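Local coordinates for MOBA relate protein (Mycobacterium sp., PDB 2WAW) that is of unknown function but, as a MobA-like protein of the GT-A clan, probably transfers a nucleotide from an NTP to an acceptor, at residues Gln24-Pro27 with Thr32-Gly35; Asp70-Asp75 with Leu89-Pro94. All blocks are in the same frame, centred on the assembly; numbering follows the deposited sequence.

Contact 1. Residues Gln24-Pro27 with Thr32-Gly35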
ATOM      1  N   GLN A  24       5.666   0.402  11.676  1.00 15.82           N
ATOM      2  CA  GLN A  24       4.215   0.628  11.683  1.00 15.15           C
ATOM      3  C   GLN A  24       3.810   1.493  12.886  1.00 16.10           C
ATOM      4  O   GLN A  24       2.852   2.267  12.809  1.00 17.03           O
ATOM      5  CB  GLN A  24       3.461  -0.731  11.727  1.00 16.27           C
ATOM      6  CG  GLN A  24       3.691  -1.669  10.504  1.00 14.51           C
ATOM      7  CD  GLN A  24       5.013  -2.458  10.530  1.00 24.56           C
ATOM      8  OE1 GLN A  24       5.396  -3.111   9.529  1.00 24.04           O
ATOM      9  NE2 GLN A  24       5.720  -2.399  11.653  1.00 18.14           N
ATOM     10  N   LEU A  25       4.556   1.361  13.962  1.00 14.56           N
ATOM     11  CA  LEU A  25       4.241   2.012  15.222  1.00 15.65           C
ATOM     12  C   LEU A  25       5.005   3.300  15.507  1.00 15.52           C
ATOM     13  O   LEU A  25       4.771   3.908  16.481  1.00 17.56           O
ATOM     14  CB  LEU A  25       4.379   1.017  16.392  1.00 20.00           C
ATOM     15  CG  LEU A  25       3.534  -0.239  16.283  1.00 20.00           C
ATOM     16  CD1 LEU A  25       3.895  -1.222  17.259  1.00 20.00           C
ATOM     17  CD2 LEU A  25       2.065   0.061  16.371  1.00 20.00           C
ATOM     18  N   LEU A  26       5.886   3.692  14.630  1.00 15.88           N
ATOM     19  CA  LEU A  26       6.616   4.961  14.802  1.00 15.89           C
ATOM     20  C   LEU A  26       5.671   6.165  14.917  1.00 14.85           C
ATOM     21  O   LEU A  26       4.737   6.319  14.118  1.00 15.48           O
ATOM     22  CB  LEU A  26       7.558   5.167  13.635  1.00 14.66           C
ATOM     23  CG  LEU A  26       8.680   4.143  13.502  1.00 17.53           C
ATOM     24  CD1 LEU A  26       9.301   4.247  12.099  1.00 21.47           C
ATOM     25  CD2 LEU A  26       9.738   4.306  14.604  1.00 24.28           C
ATOM     26  N   PRO A  27       5.902   7.029  15.916  1.00 16.65           N
ATOM     27  CA  PRO A  27       5.069   8.204  16.081  1.00 18.38           C
ATOM     28  C   PRO A  27       5.124   9.094  14.847  1.00 18.77           C
ATOM     29  O   PRO A  27       6.203   9.335  14.301  1.00 19.12           O
ATOM     30  CB  PRO A  27       5.724   8.923  17.270  1.00 18.95           C
ATOM     31  CG  PRO A  27       6.374   7.838  18.041  1.00 18.85           C
ATOM     32  CD  PRO A  27       6.912   6.913  16.978  1.00 16.57           C
ATOM     33  N   THR A  32       0.296   7.093  14.537  1.00 17.85           N
ATOM     34  CA  THR A  32       1.472   6.286  14.201  1.00 15.45           C
ATOM     35  C   THR A  32       1.636   6.313  12.686  1.00 16.19           C
ATOM     36  O   THR A  32       0.744   6.778  11.951  1.00 17.05           O
ATOM     37  CB  THR A  32       1.302   4.816  14.607  1.00 14.46           C
ATOM     38  OG1 THR A  32       0.094   4.324  14.007  1.00 16.84           O
ATOM     39  CG2 THR A  32       1.208   4.650  16.134  1.00 16.00           C
ATOM     40  N   LEU A  33       2.738   5.798  12.193  1.00 14.75           N
ATOM     41  CA  LEU A  33       2.955   5.786  10.776  1.00 13.26           C
ATOM     42  C   LEU A  33       1.889   4.966  10.058  1.00 13.08           C
ATOM     43  O   LEU A  33       1.286   5.422   9.173  1.00 15.30           O
ATOM     44  CB  LEU A  33       4.336   5.204  10.491  1.00 20.00           C
ATOM     45  CG  LEU A  33       4.839   5.002   9.056  1.00 20.00           C
ATOM     46  CD1 LEU A  33       4.808   6.277   8.275  1.00 20.00           C
ATOM     47  CD2 LEU A  33       6.194   4.390   9.048  1.00 20.00           C
ATOM     48  N   LEU A  34       1.626   3.775  10.540  1.00 13.25           N
ATOM     49  CA  LEU A  34       0.565   3.014   9.941  1.00 13.68           C
ATOM     50  C   LEU A  34      -0.823   3.651  10.107  1.00 14.24           C
ATOM     51  O   LEU A  34      -1.613   3.586   9.242  1.00 14.12           O
ATOM     52  CB  LEU A  34       0.536   1.584  10.432  1.00 12.31           C
ATOM     53  CG  LEU A  34      -0.558   0.715   9.831  1.00 14.16           C
ATOM     54  CD1 LEU A  34      -0.426   0.571   8.346  1.00 13.75           C
ATOM     55  CD2 LEU A  34      -0.546  -0.653  10.448  1.00 15.33           C
ATOM     56  N   GLY A  35      -1.066   4.233  11.270  1.00 14.08           N
ATOM     57  CA  GLY A  35      -2.326   4.929  11.547  1.00 14.95           C
ATOM     58  C   GLY A  35      -2.563   6.067  10.570  1.00 15.18           C
ATOM     59  O   GLY A  35      -3.685   6.286  10.096  1.00 14.25           O
TER
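Thr-32 lies against the carbonyl groups of 24-27, its CB 3.5 Å from Gln-24 O and its CG2 3.7 Å from Leu-25 O. Its CA meets Leu-26 O in a CA-H...O contact, while opposite Pro-27 it forms an antiparallel, non-hydrogen-bonded pair from which the two side chains diverge. With chi1 at 55°, OG1 sits between the backbone N and the carbonyl carbon and accepts from Gly-35 N, capping the first turn of helix 33-42. Leu-33 N then donates to Leu-26 O over 2.8 Å, approaching nearly end-on to the carbonyl although the N-H itself is bent. Leu-33 CD2 comes within 4.4 Å of Leu-26 CD1, a loose methyl contact, and both side chains reach helix 185-197. Leu-34 N makes the straighter bond, 3.0 Å to Gln-24 O at 165°, and its CB rests 3.9 Å from Gln-24 CB; Val-60 of helix 57-63 touches both side chains. The result is an N-capped helix start following the beta hairpin of strands 27-28 and 31-32, placed directly after the glycine-rich loop behind strand 6-12, a MobA-like signature that probably binds the nucleotide, as in relatives.

Contact 2. Residues Asp70-Asp75 with Leu89-Pro94; sequences DIVLVD and LTWVDP
Chi1 of -76° sets Trp-91 CG anti to its carbonyl carbon; together with chi2 of 68° it lays one indole face against Val-72 CG2 and Ile-71 O. On the strand, Val-72 has CG1 anti to the backbone N, which leaves CG2 as the branch that meets the ring. This methyl stands 3.5 Å from the centroid of the five-membered ring of Trp-91, almost exactly on the ring normal, a CH-pi contact centred on the pyrrole half. The distances from Val-72 CG2 to the ring atoms are accordingly nearly equal, with 3.7 Å to Trp-91 CG. The benzo half extends over the backbone instead: Ile-71 O lies on the same face as the methyl, 3.9 Å from Trp-91 CH2. The indole forms a lid on the outermost strand of the central sheet of this Rossmann-like GT-A fold, in the segment that follows on from helix 84-90 after the chain has crossed from that strand. Asp-70 approaches obliquely, its CB 3.8 Å from Trp-91 CE3 and its carboxylate plane inclined 49° to the ring. The polar end of Asp-70 is held by Gln-48 on the neighbouring strand, whose NE2 bonds to OD2. Gln-48 NE2 also reaches Trp-91 O, and its OE1 takes the N-H of Asp-93, tying segment 89-94 to the sheet by a single amide. Ile-50 of the same strand touches Asp-70, Val-72 and Trp-91, adding an apolar neighbour to all three.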
ATOM      1  N   ASP A  70     -10.233  -5.558   7.043  1.00 17.27           N
ATOM      2  CA  ASP A  70      -9.894  -6.980   6.990  1.00 16.71           C
ATOM      3  C   ASP A  70      -8.406  -7.126   7.261  1.00 18.76           C
ATOM      4  O   ASP A  70      -7.574  -6.659   6.474  1.00 20.16           O
ATOM      5  CB  ASP A  70     -10.254  -7.583   5.633  1.00 16.99           C
ATOM      6  CG  ASP A  70     -11.745  -7.660   5.425  1.00 22.08           C
ATOM      7  OD1 ASP A  70     -12.456  -8.098   6.366  1.00 22.08           O
ATOM      8  OD2 ASP A  70     -12.214  -7.279   4.338  1.00 25.94           O
ATOM      9  N   ILE A  71      -8.088  -7.763   8.377  1.00 15.68           N
ATOM     10  CA  ILE A  71      -6.706  -7.910   8.851  1.00 16.70           C
ATOM     11  C   ILE A  71      -6.155  -9.269   8.454  1.00 17.62           C
ATOM     12  O   ILE A  71      -6.714 -10.307   8.836  1.00 19.85           O
ATOM     13  CB  ILE A  71      -6.634  -7.718  10.389  1.00 20.24           C
ATOM     14  CG1 ILE A  71      -7.167  -6.331  10.792  1.00 21.01           C
ATOM     15  CG2 ILE A  71      -5.231  -7.984  10.930  1.00 19.72           C
ATOM     16  CD1 ILE A  71      -6.529  -5.136  10.047  1.00 31.64           C
ATOM     17  N   VAL A  72      -5.050  -9.263   7.710  1.00 16.28           N
ATOM     18  CA  VAL A  72      -4.485 -10.505   7.172  1.00 16.01           C
ATOM     19  C   VAL A  72      -3.109 -10.683   7.838  1.00 17.43           C
ATOM     20  O   VAL A  72      -2.227  -9.855   7.667  1.00 17.66           O
ATOM     21  CB  VAL A  72      -4.401 -10.445   5.639  1.00 19.50           C
ATOM     22  CG1 VAL A  72      -3.646 -11.647   5.090  1.00 20.44           C
ATOM     23  CG2 VAL A  72      -5.831 -10.372   5.029  1.00 18.20           C
ATOM     24  N   LEU A  73      -2.954 -11.733   8.643  1.00 15.61           N
ATOM     25  CA  LEU A  73      -1.723 -11.895   9.438  1.00 18.89           C
ATOM     26  C   LEU A  73      -0.847 -12.951   8.792  1.00 19.98           C
ATOM     27  O   LEU A  73      -1.330 -14.032   8.454  1.00 18.99           O
ATOM     28  CB  LEU A  73      -2.050 -12.317  10.882  1.00 19.59           C
ATOM     29  CG  LEU A  73      -3.057 -11.501  11.695  1.00 26.06           C
ATOM     30  CD1 LEU A  73      -3.213 -12.069  13.101  1.00 28.49           C
ATOM     31  CD2 LEU A  73      -2.643 -10.053  11.760  1.00 25.62           C
ATOM     32  N   VAL A  74       0.432 -12.641   8.615  1.00 20.05           N
ATOM     33  CA  VAL A  74       1.371 -13.575   7.988  1.00 19.34           C
ATOM     34  C   VAL A  74       2.636 -13.736   8.841  1.00 19.66           C
ATOM     35  O   VAL A  74       2.889 -12.950   9.766  1.00 18.75           O
ATOM     36  CB  VAL A  74       1.741 -13.167   6.537  1.00 19.13           C
ATOM     37  CG1 VAL A  74       0.488 -13.064   5.655  1.00 22.01           C
ATOM     38  CG2 VAL A  74       2.507 -11.837   6.515  1.00 18.01           C
ATOM     39  N   ASP A  75       3.398 -14.783   8.549  1.00 20.60           N
ATOM     40  CA  ASP A  75       4.703 -14.985   9.170  1.00 22.14           C
ATOM     41  C   ASP A  75       5.724 -14.028   8.562  1.00 23.45           C
ATOM     42  O   ASP A  75       5.569 -13.583   7.416  1.00 24.31           O
ATOM     43  CB  ASP A  75       5.178 -16.418   8.927  1.00 24.84           C
ATOM     44  CG  ASP A  75       4.311 -17.444   9.619  1.00 32.22           C
ATOM     45  OD1 ASP A  75       4.137 -18.541   9.054  1.00 40.85           O
ATOM     46  OD2 ASP A  75       3.807 -17.150  10.725  1.00 39.63           O
ATOM     47  N   LEU A  89      -4.750 -11.643  -1.229  1.00 17.47           N
ATOM     48  CA  LEU A  89      -5.576 -11.879  -2.422  1.00 18.19           C
ATOM     49  C   LEU A  89      -6.743 -12.829  -2.130  1.00 17.43           C
ATOM     50  O   LEU A  89      -7.861 -12.682  -2.672  1.00 16.94           O
ATOM     51  CB  LEU A  89      -4.707 -12.372  -3.603  1.00 17.20           C
ATOM     52  CG  LEU A  89      -3.757 -11.316  -4.213  1.00 20.18           C
ATOM     53  CD1 LEU A  89      -2.722 -11.959  -5.131  1.00 24.44           C
ATOM     54  CD2 LEU A  89      -4.505 -10.214  -4.955  1.00 23.14           C
ATOM     55  N   THR A  90      -6.494 -13.793  -1.253  1.00 17.78           N
ATOM     56  CA  THR A  90      -7.513 -14.792  -0.918  1.00 19.21           C
ATOM     57  C   THR A  90      -8.742 -14.169  -0.214  1.00 19.37           C
ATOM     58  O   THR A  90      -9.846 -14.737  -0.233  1.00 20.47           O
ATOM     59  CB  THR A  90      -6.905 -15.954  -0.103  1.00 19.49           C
ATOM     60  OG1 THR A  90      -6.587 -15.521   1.224  1.00 25.37           O
ATOM     61  CG2 THR A  90      -5.646 -16.463  -0.779  1.00 20.63           C
ATOM     62  N   TRP A  91      -8.533 -12.991   0.372  1.00 18.02           N
ATOM     63  CA  TRP A  91      -9.549 -12.233   1.114  1.00 18.00           C
ATOM     64  C   TRP A  91     -10.309 -11.198   0.289  1.00 17.07           C
ATOM     65  O   TRP A  91     -11.288 -10.624   0.771  1.00 16.24           O
ATOM     66  CB  TRP A  91      -8.894 -11.473   2.260  1.00 19.94           C
ATOM     67  CG  TRP A  91      -8.520 -12.273   3.450  1.00 25.48           C
ATOM     68  CD1 TRP A  91      -7.545 -13.231   3.528  1.00 24.35           C
ATOM     69  CD2 TRP A  91      -9.064 -12.135   4.766  1.00 27.20           C
ATOM     70  NE1 TRP A  91      -7.479 -13.726   4.813  1.00 33.18           N
ATOM     71  CE2 TRP A  91      -8.394 -13.067   5.595  1.00 30.74           C
ATOM     72  CE3 TRP A  91     -10.061 -11.321   5.326  1.00 27.80           C
ATOM     73  CZ2 TRP A  91      -8.697 -13.215   6.958  1.00 33.95           C
ATOM     74  CZ3 TRP A  91     -10.361 -11.466   6.684  1.00 29.03           C
ATOM     75  CH2 TRP A  91      -9.677 -12.407   7.482  1.00 33.83           C
ATOM     76  N   VAL A  92      -9.846 -10.930  -0.930  1.00 15.50           N
ATOM     77  CA  VAL A  92     -10.471  -9.914  -1.782  1.00 15.28           C
ATOM     78  C   VAL A  92     -11.902 -10.317  -2.143  1.00 14.57           C
ATOM     79  O   VAL A  92     -12.131 -11.451  -2.576  1.00 16.06           O
ATOM     80  CB  VAL A  92      -9.641  -9.682  -3.058  1.00 14.76           C
ATOM     81  CG1 VAL A  92     -10.331  -8.698  -3.993  1.00 17.40           C
ATOM     82  CG2 VAL A  92      -8.251  -9.137  -2.682  1.00 14.70           C
ATOM     83  N   ASP A  93     -12.827  -9.424  -1.926  1.00 15.57           N
ATOM     84  CA  ASP A  93     -14.269  -9.603  -2.269  0.50 14.79           C
ATOM     85  C   ASP A  93     -14.392 -10.018  -3.772  1.00 14.73           C
ATOM     86  O   ASP A  93     -13.861  -9.391  -4.584  1.00 16.88           O
ATOM     87  CB  ASP A  93     -15.057  -8.311  -1.933  0.50 16.28           C
ATOM     88  CG  ASP A  93     -16.592  -8.498  -1.905  0.50 12.09           C
ATOM     89  OD1 ASP A  93     -17.169  -9.031  -2.863  0.50 15.94           O
ATOM     90  OD2 ASP A  93     -17.238  -8.049  -0.927  0.50 14.08           O
ATOM     91  N   PRO A  94     -15.184 -11.031  -4.076  1.00 14.48           N
ATOM     92  CA  PRO A  94     -15.395 -11.343  -5.498  1.00 15.36           C
ATOM     93  C   PRO A  94     -15.939 -10.202  -6.361  1.00 15.02           C
ATOM     94  O   PRO A  94     -15.689 -10.173  -7.571  1.00 15.85           O
ATOM     95  CB  PRO A  94     -16.394 -12.510  -5.462  1.00 16.34           C
ATOM     96  CG  PRO A  94     -16.226 -13.121  -4.107  1.00 20.90           C
ATOM     97  CD  PRO A  94     -15.843 -12.018  -3.184  1.00 15.50           C
TER

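Contact 1 closes before contact 2 opens along the chain; their centres lie 21 Å apart and their nearest atoms about 7 Å, without touching. The chain between them runs through helix 33-42, strand 48-53 and helix 57-63 before entering strand 70-73. Helix 57-63 packs on Gln-24, Leu-25 and Leu-34 of contact 1, whereas strand 48-53 pairs with strand 70-73, which belongs to contact 2. In the order of the sheet, 70-73 is outermost, followed by 48-53 and then by 6-12, the strand that leads toward contact 1. Contact 1 is therefore probably the nearer of the two to the nucleotide site, and contact 2 lies farther off at the sheet edge.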